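Local coordinates for beta-N-acetylglucosaminidase-like protein Glycoside hydrolase family 20 (PDB 6YHH) that hydrolyses chitobiose to N-acetylglucosamine, acting as the family 20 chitobiase of a bacterial chitin utilization locus, at the interface of chains A and B. Coordinates in Å, arbitrary orientation; residue numbers count along the deposited sequence, not the author numbering. Chains: chain A/B, Beta-N-acetylglucosaminidase-like protein Glycoside hydrolase family 20.

Contact 1 and contact 2 lie side by side on one two-fold symmetric interface, the centres of their C-alpha atoms about 16 Å apart. The 3-10 helix 611-613 of chain A joins them, giving A:Leu612 to contact 1 and A:Pro611 to contact 2. Chain B supplies the end of helix 40-56 to the first and strand 125-126 to the second. Their centres are about 24 Å and 40 Å from A:Glu317, the predicted proton donor, so both probably serve assembly rather than catalysis. Each has a twin with the chains exchanged; the pairing seen in the deposited assembly may or may not be the biological one.

Contact 1: the interface of chains A and B. Residues chain A 546-547, 552, 555, 612; chain B 53, 57, 59.
B:Phe59 pushes its ring between A:Pro552, A:Tyr547 and A:Leu555, making a largely apolar patch of the interface between chains A and B in the deposited assembly. From CB the chain runs beside the backbone N (chi1 -73°), which carries the ring into chain A. CG lies beneath A:Pro552 CD, and CD1 beneath the CG and CD methylenes of the same proline. A:Pro552 CD sits over the middle of one face of the B:Phe59 ring, 3.7 Å from its centroid, a CH-pi contact. On one rim CD2 and CE2 approach the backbone carbonyl of A:Glu546, with A:Glu546 O 3.7 Å from B:Phe59 CE2. The CE2-CZ edge lies over the CD2-CE2 rim of the A:Tyr547 ring, B:Phe59 CE2 being 3.7 Å from A:Tyr547 CD2; the planes stand 67° apart, edge-to-face. On the opposite rim, B:Phe59 CE1 meets A:Leu555 CD1 at 4.0 Å, in the plane of the ring.

B:Asp53, on the proline's side of the ring, holds the start of B:Phe59: B:Asp53 OD1 takes the backbone N of B:Phe59 through the syn lone pair, at 2.7 Å. Its carboxylate carbon, B:Asp53 CG, packs 3.8 Å from A:Pro552 CG. The proline thus bears on both the ring and the carboxylate.

In the fold, B:Asp53 belongs to the last turn of helix 40-56, with B:Gly57 and B:Phe59 in the loop just beyond it; A:Pro552 and A:Leu555 come from the loop leading into helix 556-559.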
loop_
_atom_site.group_PDB
_atom_site.type_symbol
_atom_site.label_atom_id
_atom_site.label_comp_id
_atom_site.label_asym_id
_atom_site.label_seq_id
_atom_site.Cartn_x
_atom_site.Cartn_y
_atom_site.Cartn_z
ATOM N N GLU A 546 -10.471 9.117 -24.490
ATOM C CA GLU A 546 -9.125 9.613 -24.267
ATOM C C GLU A 546 -8.282 8.774 -23.341
ATOM O O GLU A 546 -7.009 8.824 -23.414
ATOM C CB GLU A 546 -9.170 11.053 -23.738
ATOM C CG GLU A 546 -9.744 12.000 -24.799
ATOM C CD GLU A 546 -9.679 13.454 -24.397
ATOM O OE1 GLU A 546 -9.888 13.788 -23.249
ATOM O OE2 GLU A 546 -9.358 14.375 -25.237
ATOM N N TYR A 547 -8.954 8.078 -22.405
ATOM C CA TYR A 547 -8.257 7.141 -21.506
ATOM C C TYR A 547 -9.005 5.810 -21.590
ATOM O O TYR A 547 -10.232 5.776 -21.480
ATOM C CB TYR A 547 -8.401 7.570 -20.087
ATOM C CG TYR A 547 -7.707 8.907 -19.681
ATOM C CD1 TYR A 547 -8.260 10.140 -19.999
ATOM C CD2 TYR A 547 -6.519 8.903 -19.023
ATOM C CE1 TYR A 547 -7.661 11.326 -19.635
ATOM C CE2 TYR A 547 -5.903 10.091 -18.662
ATOM C CZ TYR A 547 -6.465 11.284 -18.932
ATOM O OH TYR A 547 -5.875 12.492 -18.468
ATOM N N PRO A 552 -2.109 4.991 -18.540
ATOM C CA PRO A 552 -1.296 5.344 -17.414
ATOM C C PRO A 552 -1.874 6.480 -16.608
ATOM O O PRO A 552 -2.074 7.550 -17.137
ATOM C CB PRO A 552 0.034 5.705 -18.029
ATOM C CG PRO A 552 -0.327 6.259 -19.341
ATOM C CD PRO A 552 -1.512 5.483 -19.797
ATOM N N LEU A 555 0.434 10.591 -14.010
ATOM C CA LEU A 555 0.808 11.862 -14.604
ATOM C C LEU A 555 0.289 12.982 -13.745
ATOM O O LEU A 555 -0.323 12.766 -12.696
ATOM C CB LEU A 555 0.289 11.923 -16.026
ATOM C CG LEU A 555 0.790 10.851 -17.028
ATOM C CD1 LEU A 555 0.286 11.152 -18.448
ATOM C CD2 LEU A 555 2.306 10.741 -16.991
ATOM N N LEU A 612 7.990 14.320 -18.573
ATOM C CA LEU A 612 6.627 14.399 -18.070
ATOM C C LEU A 612 6.310 15.757 -17.409
ATOM O O LEU A 612 5.182 15.997 -17.013
ATOM C CB LEU A 612 6.324 13.258 -17.105
ATOM C CG LEU A 612 6.472 11.847 -17.694
ATOM C CD1 LEU A 612 6.147 10.855 -16.623
ATOM C CD2 LEU A 612 5.662 11.654 -18.886
ATOM N N ASP B 53 4.631 2.433 -19.965
ATOM C CA ASP B 53 3.704 3.528 -20.216
ATOM C C ASP B 53 3.559 4.434 -18.988
ATOM O O ASP B 53 3.475 5.662 -19.112
ATOM C CB ASP B 53 2.350 2.935 -20.605
ATOM C CG ASP B 53 1.553 3.791 -21.595
ATOM O OD1 ASP B 53 2.034 4.851 -22.016
ATOM O OD2 ASP B 53 0.467 3.321 -22.024
ATOM N N GLY B 57 4.120 8.102 -20.291
ATOM C CA GLY B 57 2.909 8.800 -20.618
ATOM C C GLY B 57 2.584 8.822 -22.076
ATOM O O GLY B 57 1.903 9.788 -22.552
ATOM N N PHE B 59 0.719 6.365 -23.881
ATOM C CA PHE B 59 -0.608 5.779 -24.116
ATOM C C PHE B 59 -0.474 4.841 -25.289
ATOM O O PHE B 59 -1.009 5.058 -26.457
ATOM C CB PHE B 59 -1.731 6.803 -24.346
ATOM C CG PHE B 59 -2.157 7.559 -23.099
ATOM C CD1 PHE B 59 -1.259 8.422 -22.414
ATOM C CD2 PHE B 59 -3.482 7.452 -22.636
ATOM C CE1 PHE B 59 -1.673 9.162 -21.294
ATOM C CE2 PHE B 59 -3.879 8.234 -21.525
ATOM C CZ PHE B 59 -2.984 9.014 -20.840
#

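Contact 2: the interface of chains A and B. Residues chain A 518, 608-611; chain B 126-127.
B:Asn126, at the end of strand 125-126, reaches across to the loop that follows helix 583-607 of chain A, and its amide meets that of A:Asn609 in a small polar part of the A/B interface that probably helps hold the two copies together. The two side chains cross at about a right angle, yet their amide planes are only 19° apart. As modelled, B:Asn126 OD1 faces A:Asn609 OD1 at 2.9 Å, two acceptors in a clash, so the assignment of amide O and N here is doubtful. B:Asn126 ND2 likewise faces a donor, A:Asn518 ND2, at 3.5 Å. Turning the B:Asn126 amide over is one likely remedy for both, putting its NH2 by A:Asn609 OD1 and its oxygen towards A:Asn518; turning A:Asn609 would relieve the first. A leucine in place of B:Asn126 would probably leave the A:Asn609 and A:Asn518 amides without this polar group facing them from chain B.

Within chain A, a hydrogen bond steadies the receiving surface. A:Asn518, just beyond helix 507-517, gives ND2 to the backbone O of A:Asn609 at 2.9 Å, nearly along the C=O axis and slightly tilted from its own amide plane. The extended side chain of A:Asn518 (chi1 -161°) brings that amide to the boundary, where its plane stands 78° from that of B:Asn126.

Van der Waals contacts come from A:Pro611, at the start of the 3-10 helix 611-613. A:Pro611 CG packs 3.9 Å from B:Asn126 CB, an apolar pair, and A:Pro611 CG also sits 3.4 Å from the backbone O of B:Asp127.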
loop_
_atom_site.group_PDB
_atom_site.type_symbol
_atom_site.label_atom_id
_atom_site.label_comp_id
_atom_site.label_asym_id
_atom_site.label_seq_id
_atom_site.Cartn_x
_atom_site.Cartn_y
_atom_site.Cartn_z
ATOM N N ASN A 518 11.245 12.529 -12.755
ATOM C CA ASN A 518 12.393 11.696 -12.973
ATOM C C ASN A 518 13.265 11.644 -11.731
ATOM O O ASN A 518 14.509 11.628 -11.808
ATOM C CB ASN A 518 13.226 12.144 -14.180
ATOM C CG ASN A 518 14.141 11.078 -14.696
ATOM O OD1 ASN A 518 14.015 9.878 -14.390
ATOM N ND2 ASN A 518 15.118 11.503 -15.489
ATOM N N ALA A 608 14.590 19.897 -17.900
ATOM C CA ALA A 608 15.763 19.529 -18.668
ATOM C C ALA A 608 15.989 18.038 -18.692
ATOM O O ALA A 608 16.536 17.509 -19.657
ATOM C CB ALA A 608 16.955 20.271 -18.089
ATOM N N ASN A 609 15.555 17.366 -17.624
ATOM C CA ASN A 609 15.721 15.905 -17.509
ATOM C C ASN A 609 14.412 15.190 -17.130
ATOM O O ASN A 609 14.453 14.164 -16.439
ATOM C CB ASN A 609 16.813 15.589 -16.496
ATOM C CG ASN A 609 17.268 14.098 -16.523
ATOM O OD1 ASN A 609 17.254 13.413 -17.566
ATOM N ND2 ASN A 609 17.740 13.620 -15.355
ATOM N N ALA A 610 13.276 15.734 -17.581
ATOM C CA ALA A 610 11.972 15.155 -17.163
ATOM C C ALA A 610 10.895 15.479 -18.220
ATOM O O ALA A 610 10.196 16.484 -18.081
ATOM C CB ALA A 610 11.551 15.689 -15.811
ATOM N N PRO A 611 10.724 14.621 -19.253
ATOM C CA PRO A 611 9.736 14.861 -20.236
ATOM C C PRO A 611 8.322 15.024 -19.683
ATOM O O PRO A 611 7.493 15.681 -20.349
ATOM C CB PRO A 611 9.863 13.636 -21.200
ATOM C CG PRO A 611 11.299 13.208 -21.042
ATOM C CD PRO A 611 11.564 13.444 -19.556
ATOM N N ASN B 126 16.335 9.492 -21.451
ATOM C CA ASN B 126 15.496 10.566 -21.922
ATOM C C ASN B 126 16.311 11.851 -22.099
ATOM O O ASN B 126 17.376 11.961 -21.540
ATOM C CB ASN B 126 14.367 10.849 -20.912
ATOM C CG ASN B 126 14.926 11.303 -19.573
ATOM O OD1 ASN B 126 15.052 12.543 -19.298
ATOM N ND2 ASN B 126 15.381 10.368 -18.760
ATOM N N ASP B 127 15.757 12.759 -22.855
ATOM C CA ASP B 127 16.184 14.183 -22.808
ATOM C C ASP B 127 15.114 15.043 -22.125
ATOM O O ASP B 127 14.425 14.585 -21.212
ATOM C CB ASP B 127 16.669 14.631 -24.209
ATOM C CG ASP B 127 15.669 14.529 -25.258
ATOM O OD1 ASP B 127 14.458 14.493 -25.011
ATOM O OD2 ASP B 127 16.042 14.430 -26.458
#